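Long-range contact in VirX1 (PDB 6QGM), which is a cyanophage halogenase of the flavin-dependent tryptophan halogenase family that iodinates diverse substrates: residues V45-H58 with D160-F172. Residues are numbered along the deposited sequence; the frame is centred on the assembly and turned at random.
Sequences VGESTLGHFNKFLH and DWDTAYHIDAELF
Glu-47 and Ile-167 form the hydrogen-bonded pair where strands 46-48 and 164-168 run antiparallel: Glu-47 N gives to Ile-167 O at 2.8 Å, and Ile-167 N returns a bond to Glu-47 O. Helix 52-58 lies nearly perpendicular to strand 164-168, their axes 8.5 Å apart. Past the last bridge, Thr-49 grips Tyr-165 O twice, through its backbone N and through OG1, 2.9 Å away on a lone pair in the carbonyl plane. Threonine suits this place by carrying hydroxyl and methyl on one carbon: with OG1 between the backbone N and the carbonyl carbon (chi1 67°), CG2 sits over the centre of the Phe-53 ring. Strand 164-168 is the middle of a small three-stranded sheet completed by strand 74-76. Helix 52-58 meets both this strand and the helix after it through an aromatic cluster: Phe-53 CZ lies over one face of Phe-172, 3.6 Å from its CZ, and Tyr-165 CD1 meets the Phe-53 edge. Trp-67 packs edge-to-face with Tyr-165 and Phe-172, and Asp-64 is hydrogen-bonded to Tyr-165 OH. Asn-54 ND2, with two N-H groups, serves Thr-163 O (3.2 Å) and Gly-51 O. The flat rings of His-58 and Trp-161 form an offset stack, planes 16° apart, beside Val-482 and Arg-486 of a second subunit.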
# COMPACT_ATOMS: atom_id res chain seq x y z
N VAL B 45 -15.27 -14.05 37.46
CA VAL B 45 -15.97 -12.88 36.81
C VAL B 45 -16.20 -13.17 35.31
O VAL B 45 -15.32 -13.78 34.64
CB VAL B 45 -15.25 -11.54 37.08
CG1 VAL B 45 -14.07 -11.67 38.05
CG2 VAL B 45 -14.83 -10.77 35.84
N GLY B 46 -17.39 -12.81 34.84
CA GLY B 46 -17.86 -13.18 33.50
C GLY B 46 -17.14 -12.40 32.43
O GLY B 46 -16.88 -11.23 32.65
N GLU B 47 -16.87 -13.02 31.28
CA GLU B 47 -16.28 -12.36 30.09
C GLU B 47 -16.82 -13.01 28.81
O GLU B 47 -16.96 -14.25 28.80
CB GLU B 47 -14.77 -12.53 30.14
CG GLU B 47 -14.00 -11.44 29.44
CD GLU B 47 -12.51 -11.67 29.53
OE1 GLU B 47 -12.11 -12.56 30.31
OE2 GLU B 47 -11.76 -10.96 28.82
N SER B 48 -17.05 -12.23 27.76
CA SER B 48 -17.50 -12.71 26.43
C SER B 48 -16.28 -12.86 25.51
O SER B 48 -15.26 -12.18 25.75
CB SER B 48 -18.59 -11.83 25.82
OG SER B 48 -18.12 -10.56 25.48
N THR B 49 -16.38 -13.76 24.54
CA THR B 49 -15.29 -14.17 23.62
C THR B 49 -15.67 -13.73 22.20
O THR B 49 -16.80 -13.27 21.99
CB THR B 49 -15.07 -15.68 23.72
OG1 THR B 49 -16.23 -16.34 23.20
CG2 THR B 49 -14.79 -16.17 25.13
N LEU B 50 -14.72 -13.86 21.28
CA LEU B 50 -14.92 -13.65 19.82
C LEU B 50 -15.06 -15.01 19.14
O LEU B 50 -14.92 -16.06 19.85
CB LEU B 50 -13.68 -12.94 19.28
CG LEU B 50 -13.43 -11.54 19.82
CD1 LEU B 50 -11.96 -11.16 19.69
CD2 LEU B 50 -14.35 -10.56 19.12
N GLY B 51 -15.29 -14.99 17.82
CA GLY B 51 -15.10 -16.15 16.93
C GLY B 51 -13.73 -16.78 17.10
O GLY B 51 -13.67 -18.01 17.21
N HIS B 52 -12.69 -15.96 17.17
CA HIS B 52 -11.26 -16.34 17.35
C HIS B 52 -11.14 -17.48 18.38
O HIS B 52 -10.32 -18.39 18.18
CB HIS B 52 -10.43 -15.11 17.82
CG HIS B 52 -9.72 -14.29 16.78
ND1 HIS B 52 -10.38 -13.40 15.93
CD2 HIS B 52 -8.40 -14.18 16.49
CE1 HIS B 52 -9.50 -12.82 15.13
NE2 HIS B 52 -8.27 -13.29 15.45
N PHE B 53 -11.92 -17.40 19.46
CA PHE B 53 -11.94 -18.35 20.61
C PHE B 53 -12.22 -19.77 20.14
O PHE B 53 -11.71 -20.72 20.77
CB PHE B 53 -12.98 -17.91 21.63
CG PHE B 53 -12.90 -18.58 22.98
CD1 PHE B 53 -11.79 -18.44 23.79
CD2 PHE B 53 -13.96 -19.33 23.46
CE1 PHE B 53 -11.73 -19.03 25.04
CE2 PHE B 53 -13.90 -19.94 24.70
CZ PHE B 53 -12.79 -19.79 25.49
N ASN B 54 -13.03 -19.92 19.08
CA ASN B 54 -13.41 -21.24 18.51
C ASN B 54 -12.13 -21.95 18.03
O ASN B 54 -12.01 -23.18 18.26
CB ASN B 54 -14.49 -21.12 17.45
CG ASN B 54 -15.86 -20.75 17.98
OD1 ASN B 54 -16.55 -21.60 18.54
ND2 ASN B 54 -16.26 -19.50 17.78
N LYS B 55 -11.19 -21.22 17.40
CA LYS B 55 -9.91 -21.78 16.91
C LYS B 55 -9.13 -22.36 18.10
O LYS B 55 -8.59 -23.48 17.96
CB LYS B 55 -9.05 -20.70 16.25
CG LYS B 55 -7.75 -21.15 15.59
CD LYS B 55 -6.69 -20.08 15.62
CE LYS B 55 -5.59 -20.40 14.63
NZ LYS B 55 -4.89 -19.18 14.19
N PHE B 56 -9.06 -21.63 19.21
CA PHE B 56 -8.38 -22.06 20.46
C PHE B 56 -9.04 -23.36 20.93
O PHE B 56 -8.33 -24.37 21.13
CB PHE B 56 -8.43 -20.95 21.52
CG PHE B 56 -7.73 -21.30 22.81
CD1 PHE B 56 -6.36 -21.11 22.94
CD2 PHE B 56 -8.42 -21.86 23.87
CE1 PHE B 56 -5.71 -21.49 24.10
CE2 PHE B 56 -7.77 -22.22 25.04
CZ PHE B 56 -6.41 -22.03 25.15
N LEU B 57 -10.37 -23.36 21.07
CA LEU B 57 -11.13 -24.55 21.55
C LEU B 57 -10.85 -25.75 20.63
O LEU B 57 -10.59 -26.85 21.16
CB LEU B 57 -12.61 -24.19 21.60
CG LEU B 57 -13.01 -23.23 22.72
CD1 LEU B 57 -14.40 -22.67 22.47
CD2 LEU B 57 -12.89 -23.92 24.08
N HIS B 58 -10.87 -25.52 19.31
CA HIS B 58 -10.68 -26.58 18.28
C HIS B 58 -9.25 -27.14 18.38
O HIS B 58 -9.10 -28.37 18.31
CB HIS B 58 -11.10 -26.04 16.89
CG HIS B 58 -12.55 -26.20 16.60
ND1 HIS B 58 -13.06 -27.37 16.05
CD2 HIS B 58 -13.62 -25.39 16.79
CE1 HIS B 58 -14.37 -27.26 15.91
NE2 HIS B 58 -14.73 -26.05 16.35
N ASP B 160 -20.86 -24.07 14.87
CA ASP B 160 -19.51 -24.25 15.48
C ASP B 160 -18.73 -22.93 15.51
O ASP B 160 -18.17 -22.60 16.58
CB ASP B 160 -18.68 -25.30 14.74
CG ASP B 160 -18.78 -26.68 15.36
OD1 ASP B 160 -19.88 -27.02 15.88
OD2 ASP B 160 -17.73 -27.39 15.38
N TRP B 161 -18.66 -22.23 14.38
CA TRP B 161 -17.68 -21.13 14.14
C TRP B 161 -18.33 -19.74 14.23
O TRP B 161 -17.58 -18.80 14.51
CB TRP B 161 -16.97 -21.35 12.81
CG TRP B 161 -16.05 -22.52 12.88
CD1 TRP B 161 -16.34 -23.82 12.56
CD2 TRP B 161 -14.71 -22.52 13.38
NE1 TRP B 161 -15.25 -24.61 12.79
CE2 TRP B 161 -14.23 -23.84 13.28
CE3 TRP B 161 -13.84 -21.52 13.84
CZ2 TRP B 161 -12.94 -24.19 13.67
CZ3 TRP B 161 -12.56 -21.87 14.23
CH2 TRP B 161 -12.12 -23.19 14.14
N ASP B 162 -19.64 -19.62 13.99
CA ASP B 162 -20.40 -18.34 14.03
C ASP B 162 -21.10 -18.17 15.38
O ASP B 162 -21.81 -17.16 15.54
CB ASP B 162 -21.44 -18.25 12.91
CG ASP B 162 -20.84 -18.10 11.53
OD1 ASP B 162 -19.65 -17.68 11.44
OD2 ASP B 162 -21.56 -18.40 10.54
N THR B 163 -20.92 -19.10 16.31
CA THR B 163 -21.37 -18.95 17.71
C THR B 163 -20.13 -18.95 18.60
O THR B 163 -19.36 -19.92 18.52
CB THR B 163 -22.37 -20.04 18.11
OG1 THR B 163 -23.42 -20.11 17.14
CG2 THR B 163 -22.98 -19.75 19.46
N ALA B 164 -19.96 -17.88 19.38
CA ALA B 164 -18.96 -17.76 20.46
C ALA B 164 -19.66 -17.96 21.81
O ALA B 164 -20.77 -18.53 21.82
CB ALA B 164 -18.26 -16.42 20.37
N TYR B 165 -19.04 -17.52 22.92
CA TYR B 165 -19.38 -17.98 24.30
C TYR B 165 -19.26 -16.84 25.30
O TYR B 165 -18.42 -15.95 25.12
CB TYR B 165 -18.45 -19.13 24.70
CG TYR B 165 -18.35 -20.24 23.67
CD1 TYR B 165 -17.44 -20.18 22.63
CD2 TYR B 165 -19.17 -21.35 23.73
CE1 TYR B 165 -17.33 -21.19 21.68
CE2 TYR B 165 -19.09 -22.36 22.79
CZ TYR B 165 -18.16 -22.29 21.77
OH TYR B 165 -18.08 -23.30 20.86
N HIS B 166 -20.14 -16.83 26.30
CA HIS B 166 -19.98 -16.13 27.61
C HIS B 166 -19.42 -17.15 28.61
O HIS B 166 -19.99 -18.24 28.68
CB HIS B 166 -21.32 -15.56 28.10
CG HIS B 166 -21.98 -14.64 27.13
ND1 HIS B 166 -23.17 -14.95 26.52
CD2 HIS B 166 -21.63 -13.43 26.67
CE1 HIS B 166 -23.54 -13.96 25.74
NE2 HIS B 166 -22.61 -13.00 25.82
N ILE B 167 -18.33 -16.84 29.30
CA ILE B 167 -17.64 -17.78 30.23
C ILE B 167 -17.31 -17.06 31.53
O ILE B 167 -17.11 -15.82 31.51
CB ILE B 167 -16.38 -18.36 29.56
CG1 ILE B 167 -15.28 -17.32 29.41
CG2 ILE B 167 -16.73 -19.01 28.21
CD1 ILE B 167 -14.01 -17.84 28.78
N ASP B 168 -17.26 -17.81 32.63
CA ASP B 168 -16.55 -17.43 33.87
C ASP B 168 -15.09 -17.79 33.63
O ASP B 168 -14.78 -19.00 33.57
CB ASP B 168 -17.18 -18.14 35.08
CG ASP B 168 -16.45 -17.99 36.41
OD1 ASP B 168 -15.21 -17.83 36.41
OD2 ASP B 168 -17.12 -18.06 37.44
N ALA B 169 -14.22 -16.79 33.46
CA ALA B 169 -12.82 -16.99 32.99
C ALA B 169 -12.02 -17.81 34.01
O ALA B 169 -11.18 -18.60 33.56
CB ALA B 169 -12.21 -15.63 32.75
N GLU B 170 -12.25 -17.64 35.31
CA GLU B 170 -11.46 -18.31 36.37
C GLU B 170 -11.80 -19.81 36.34
O GLU B 170 -10.86 -20.63 36.38
CB GLU B 170 -11.71 -17.69 37.75
CG GLU B 170 -10.74 -18.19 38.82
CD GLU B 170 -10.37 -17.23 39.95
OE1 GLU B 170 -10.48 -17.62 41.16
OE2 GLU B 170 -9.94 -16.09 39.63
N LEU B 171 -13.09 -20.14 36.24
CA LEU B 171 -13.56 -21.55 36.17
C LEU B 171 -13.09 -22.18 34.86
O LEU B 171 -12.77 -23.38 34.87
CB LEU B 171 -15.08 -21.60 36.31
CG LEU B 171 -15.64 -21.21 37.68
CD1 LEU B 171 -17.09 -21.60 37.76
CD2 LEU B 171 -14.85 -21.86 38.82
N PHE B 172 -13.02 -21.41 33.78
CA PHE B 172 -12.50 -21.89 32.48
C PHE B 172 -11.04 -22.32 32.66
O PHE B 172 -10.66 -23.42 32.17
CB PHE B 172 -12.64 -20.84 31.37
CG PHE B 172 -12.17 -21.34 30.03
CD1 PHE B 172 -12.84 -22.38 29.39
CD2 PHE B 172 -11.04 -20.82 29.43
CE1 PHE B 172 -12.39 -22.88 28.18
CE2 PHE B 172 -10.62 -21.31 28.20
CZ PHE B 172 -11.30 -22.32 27.57